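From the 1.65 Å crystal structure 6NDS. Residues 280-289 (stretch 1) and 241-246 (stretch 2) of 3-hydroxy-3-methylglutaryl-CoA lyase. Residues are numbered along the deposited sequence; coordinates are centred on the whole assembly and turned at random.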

# COMPACT_ATOMS: atom_id res chain seq x y z
N ALA A 280 16.95 8.89 -9.38
CA ALA A 280 16.71 10.30 -9.66
C ALA A 280 15.29 10.71 -9.31
O ALA A 280 15.06 11.85 -8.88
CB ALA A 280 16.98 10.60 -11.14
N LEU A 281 14.34 9.80 -9.47
CA LEU A 281 12.95 10.12 -9.18
C LEU A 281 12.73 10.30 -7.68
O LEU A 281 12.00 11.20 -7.25
CB LEU A 281 12.05 9.02 -9.73
CG LEU A 281 10.56 9.35 -9.71
CD1 LEU A 281 10.24 10.42 -10.76
CD2 LEU A 281 9.76 8.06 -9.93
N ILE A 282 13.36 9.44 -6.86
CA ILE A 282 13.28 9.61 -5.41
C ILE A 282 13.85 10.96 -5.01
O ILE A 282 13.28 11.67 -4.16
CB ILE A 282 14.00 8.45 -4.70
CG1 ILE A 282 13.21 7.14 -4.87
CG2 ILE A 282 14.21 8.78 -3.20
CD1 ILE A 282 14.00 5.90 -4.47
N GLN A 283 15.00 11.34 -5.59
CA GLN A 283 15.59 12.63 -5.25
C GLN A 283 14.65 13.77 -5.60
O GLN A 283 14.49 14.72 -4.83
CB GLN A 283 16.94 12.79 -5.95
CG GLN A 283 17.67 14.07 -5.57
CD GLN A 283 18.89 14.33 -6.42
OE1 GLN A 283 18.94 13.95 -7.59
NE2 GLN A 283 19.89 15.00 -5.84
N LEU A 284 13.99 13.68 -6.76
CA LEU A 284 13.04 14.71 -7.15
C LEU A 284 11.85 14.75 -6.20
O LEU A 284 11.41 15.82 -5.78
CB LEU A 284 12.57 14.49 -8.60
CG LEU A 284 11.54 15.53 -9.07
CD1 LEU A 284 12.11 16.94 -9.13
CD2 LEU A 284 10.97 15.12 -10.44
N SER A 285 11.32 13.58 -5.84
CA SER A 285 10.18 13.54 -4.92
C SER A 285 10.53 14.18 -3.59
O SER A 285 9.70 14.85 -2.97
CB SER A 285 9.74 12.10 -4.71
OG SER A 285 8.63 12.07 -3.82
N ARG A 286 11.77 14.02 -3.13
CA ARG A 286 12.16 14.60 -1.85
C ARG A 286 12.23 16.12 -1.88
O ARG A 286 12.34 16.73 -0.81
CB ARG A 286 13.49 13.99 -1.39
CG ARG A 286 13.33 12.52 -0.95
CD ARG A 286 14.66 11.80 -0.72
NE ARG A 286 14.46 10.58 0.05
CZ ARG A 286 15.39 9.64 0.23
NH1 ARG A 286 16.59 9.77 -0.32
NH2 ARG A 286 15.12 8.56 0.96
N THR A 287 12.14 16.76 -3.06
CA THR A 287 12.04 18.21 -3.12
C THR A 287 10.61 18.70 -2.96
O THR A 287 10.41 19.91 -2.84
CB THR A 287 12.60 18.75 -4.45
OG1 THR A 287 11.70 18.47 -5.53
CG2 THR A 287 13.97 18.14 -4.74
N LEU A 288 9.62 17.80 -2.94
CA LEU A 288 8.23 18.26 -2.87
C LEU A 288 7.85 18.95 -1.56
O LEU A 288 7.13 19.95 -1.59
CB LEU A 288 7.27 17.09 -3.14
CG LEU A 288 7.21 16.59 -4.58
CD1 LEU A 288 6.32 15.34 -4.65
CD2 LEU A 288 6.68 17.69 -5.51
N PRO A 289 8.28 18.46 -0.38
CA PRO A 289 7.90 19.18 0.85
C PRO A 289 8.31 20.64 0.83
O PRO A 289 7.54 21.49 1.29
CB PRO A 289 8.62 18.39 1.95
CG PRO A 289 8.69 17.01 1.40
CD PRO A 289 8.95 17.18 -0.08
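Stretch 2 (241-246) ALGGLG

Stretch 2 is an irregular segment with no regular helix or strand. It lies against one side of stretch 1, on Leu 281, Leu 284, Ser 285 and Leu 288. The chain comes in toward stretch 1 at Leu 242, passes it at Gly 243 and leads away again through Gly 244 to Gly 246. The two backbones come nearest at Ser 285 and Gly 243, whose CA atoms are 5.4 Å apart. No hydrogen bond links the stretches. The contact is made mostly by leucine side chains, and 284 Å² of surface is buried, both sides summed.

Ala 241 has an extended backbone, with phi/psi of -119/135. It does not touch stretch 1. Its carbonyl O accepts a hydrogen bond from Gly 244 N at 3.0 Å, which helps to fold the segment back on itself.

Leu 242 is the centre of the contact and has the largest covered area, 108 Å². Its phi/psi is -50/132, and its CA-to-CB bond points toward stretch 1. The side chain is in the t, p rotamer. Leu 242 CD1 packs 3.7 Å from Leu 281 CD1 and 3.7 Å from Ser 285 CB. Leu 242 CD2 lies 3.9 Å from Leu 284 CD2 and 3.8 Å from Leu 288 CD1. The CA-to-CB bonds of Leu 281 and Leu 284 point sideways relative to stretch 2, but the ends of their side chains come nearer to it. The backbone also takes part: Leu 242 O is 3.8 Å from Leu 288 CD1.

At Gly 243 phi turns positive, with phi/psi of 69/3. Gly 243 CA is 3.5 Å from Ser 285 OG and 4.0 Å from Leu 288 CD1. A CB here would point toward stretch 1 and clash with Leu 288 CD1, at 2.7 Å. The positive phi by itself also favours glycine. Ser 285 OG is hydrogen-bonded elsewhere in the structure.

Gly 244 keeps a positive phi, with phi/psi of 75/22, and makes no contact with stretch 1. A CB would be jammed against the carbonyl O of Gly 243, so the backbone angles themselves call for glycine.

Leu 245 returns to an extended conformation, with phi/psi of -62/165. A weak hydrogen bond joins Leu 245 N to Leu 242 O at 3.3 Å. The CA-to-CB bond points toward stretch 1, the side chain is in the m, t rotamer, and Leu 245 CD1 lies 4.1 Å from Leu 288 CD1. A type I turn runs from Ser 285 to Leu 288, in which Leu 288 N donates to Ser 285 O at 3.0 Å.

Gly 246, with phi/psi of 128/179, is out of reach of stretch 1.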

# COMPACT_ATOMS: atom_id res chain seq x y z
N ALA A 241 1.46 9.38 -9.70
CA ALA A 241 1.86 10.75 -9.39
C ALA A 241 3.08 10.75 -8.49
O ALA A 241 3.13 10.00 -7.50
CB ALA A 241 0.73 11.53 -8.71
N LEU A 242 4.05 11.61 -8.81
CA LEU A 242 5.22 11.81 -7.97
C LEU A 242 4.81 12.06 -6.52
O LEU A 242 3.93 12.88 -6.24
CB LEU A 242 6.02 13.01 -8.48
CG LEU A 242 7.34 13.30 -7.76
CD1 LEU A 242 8.39 12.27 -8.16
CD2 LEU A 242 7.80 14.71 -8.12
N GLY A 243 5.46 11.34 -5.60
CA GLY A 243 5.19 11.53 -4.18
C GLY A 243 3.83 11.07 -3.71
O GLY A 243 3.51 11.27 -2.53
N GLY A 244 3.01 10.48 -4.58
CA GLY A 244 1.67 10.13 -4.14
C GLY A 244 0.72 11.30 -4.02
O GLY A 244 -0.27 11.23 -3.28
N LEU A 245 1.01 12.41 -4.71
CA LEU A 245 0.08 13.52 -4.77
C LEU A 245 -1.22 13.07 -5.44
O LEU A 245 -1.29 11.99 -6.04
CB LEU A 245 0.69 14.68 -5.56
CG LEU A 245 1.97 15.28 -4.96
CD1 LEU A 245 2.57 16.34 -5.90
CD2 LEU A 245 1.66 15.88 -3.60
N GLY A 246 -2.27 13.87 -5.28
CA GLY A 246 -3.42 13.77 -6.17
C GLY A 246 -4.75 13.63 -5.47
O GLY A 246 -4.85 13.58 -4.24